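Long-range contact in urea carboxylase (Thermus thermophilus, PDB 3OEP), which is of unknown function but is a KipI-KipA homologue rather than an allophanate hydrolase, possibly binding ATP: residues 444-449 and 464-469. Sequence-based numbering, arbitrary orientation. Where two conformers were deposited one is given.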
# COMPACT_ATOMS: atom_id res chain seq x y z
N GLY A 444 5.62 -9.67 4.71
CA GLY A 444 4.78 -10.63 5.41
C GLY A 444 4.27 -11.72 4.48
O GLY A 444 3.80 -11.44 3.38
N VAL A 445 4.36 -12.97 4.92
CA VAL A 445 3.81 -14.09 4.18
C VAL A 445 2.43 -14.36 4.78
O VAL A 445 2.31 -14.97 5.84
CB VAL A 445 4.70 -15.35 4.25
CG1 VAL A 445 4.09 -16.48 3.42
CG2 VAL A 445 6.11 -15.02 3.76
N GLN A 446 1.41 -13.86 4.11
CA GLN A 446 0.04 -13.92 4.59
C GLN A 446 -0.59 -15.25 4.20
O GLN A 446 -0.59 -15.60 3.03
CB GLN A 446 -0.76 -12.77 3.98
CG GLN A 446 -2.14 -12.59 4.55
CD GLN A 446 -2.80 -11.34 4.03
OE1 GLN A 446 -2.74 -10.28 4.65
NE2 GLN A 446 -3.43 -11.45 2.87
N VAL A 447 -1.13 -15.97 5.19
CA VAL A 447 -1.71 -17.29 4.95
C VAL A 447 -3.10 -17.38 5.58
O VAL A 447 -3.24 -17.48 6.80
CB VAL A 447 -0.81 -18.42 5.52
CG1 VAL A 447 -1.33 -19.79 5.09
CG2 VAL A 447 0.64 -18.23 5.05
N PRO A 448 -4.15 -17.32 4.74
CA PRO A 448 -5.51 -17.37 5.26
C PRO A 448 -5.87 -18.81 5.63
O PRO A 448 -5.19 -19.73 5.21
CB PRO A 448 -6.34 -16.89 4.08
CG PRO A 448 -5.58 -17.33 2.87
CD PRO A 448 -4.12 -17.33 3.26
N PRO A 449 -6.96 -18.99 6.40
CA PRO A 449 -7.38 -20.34 6.78
C PRO A 449 -7.53 -21.25 5.57
O PRO A 449 -7.11 -22.41 5.60
CB PRO A 449 -8.73 -20.11 7.46
CG PRO A 449 -8.67 -18.71 7.95
CD PRO A 449 -7.86 -17.96 6.93
N GLY A 464 -4.48 -6.02 8.06
CA GLY A 464 -4.98 -7.32 7.62
C GLY A 464 -5.21 -8.26 8.78
O GLY A 464 -4.44 -8.25 9.75
N GLY A 465 -6.26 -9.07 8.69
CA GLY A 465 -6.60 -10.04 9.73
C GLY A 465 -6.05 -11.45 9.51
O GLY A 465 -6.08 -12.29 10.43
N TYR A 466 -5.54 -11.73 8.32
CA TYR A 466 -4.99 -13.05 8.05
C TYR A 466 -3.62 -13.19 8.69
O TYR A 466 -2.89 -12.20 8.84
CB TYR A 466 -4.92 -13.34 6.55
CG TYR A 466 -6.28 -13.44 5.89
CD1 TYR A 466 -7.30 -14.20 6.46
CD2 TYR A 466 -6.53 -12.79 4.69
CE1 TYR A 466 -8.55 -14.30 5.85
CE2 TYR A 466 -7.78 -12.88 4.07
CZ TYR A 466 -8.77 -13.64 4.66
OH TYR A 466 -10.01 -13.73 4.05
N ALA A 467 -3.31 -14.41 9.09
CA ALA A 467 -2.07 -14.72 9.79
C ALA A 467 -0.85 -14.52 8.91
O ALA A 467 -0.88 -14.80 7.70
CB ALA A 467 -2.10 -16.17 10.29
N LYS A 468 0.21 -14.01 9.53
CA LYS A 468 1.52 -13.92 8.91
C LYS A 468 2.49 -14.78 9.72
O LYS A 468 3.11 -14.29 10.67
CB LYS A 468 1.99 -12.46 8.84
CG LYS A 468 1.26 -11.60 7.79
CD LYS A 468 -0.05 -11.01 8.32
CE LYS A 468 -0.84 -10.28 7.22
NZ LYS A 468 -2.27 -9.95 7.58
N PRO A 469 2.61 -16.08 9.37
CA PRO A 469 3.52 -16.93 10.15
C PRO A 469 5.00 -16.68 9.88
O PRO A 469 5.85 -17.06 10.69
CB PRO A 469 3.12 -18.35 9.72
CG PRO A 469 2.49 -18.19 8.38
CD PRO A 469 1.77 -16.87 8.44
O HOH W 1 -5.16 -10.08 5.86
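Tyr466 meets the side chains of Gln446, Pro448 and Pro449, and does so where its own chain turns a corner between strand 463-465 and strand 467-472. Pro448 lies over one face of the phenol ring in a CH-pi contact, its CB 3.8 Å from the ring centroid and only 12° off the normal, while CD of Pro449 touches the CD1 side of the ring. Near the ring plane, at the CD2 edge, stands NE2 of Gln446, the amide turned 72° against the ring. The CG of this glutamine also packs on Tyr466 CB at 3.5 Å. A water accepts a hydrogen bond from Tyr466 N and gives a weak one to Gln446 OE1.

Ala467 supplies the backbone link: its O receives Val447 N at 2.8 Å, nearly straight, and is also approached by the CA of Gln446. Here strands 444-447 and 467-472 run as roughly antiparallel neighbours, loosely paired, in a mixed sheet of what is, from the family, a cyclophilin-like domain, the fold of carboxyltransferase subdomains A and B.

Lys468 bends at chi2 (86°) and then runs extended beside Gln446, both chains pointing the same way. In this one of two conformers, that bend carries NZ back over its own strand to Tyr466 O, at 2.7 Å, and to Gln446 OE1, at 3.0 Å, so one ammonium links the corner to Gln446 of the neighbouring strand. The backbone N of Lys468 bonds to Gln399 OE1.

Pro469, which has no N-H to offer, sets its CD 3.3 Å from Val445 O, a buried carbonyl without a hydrogen-bond donor that receives instead the CA-H of Lys468. Its ring meets CG2 of Val447 at about a right angle.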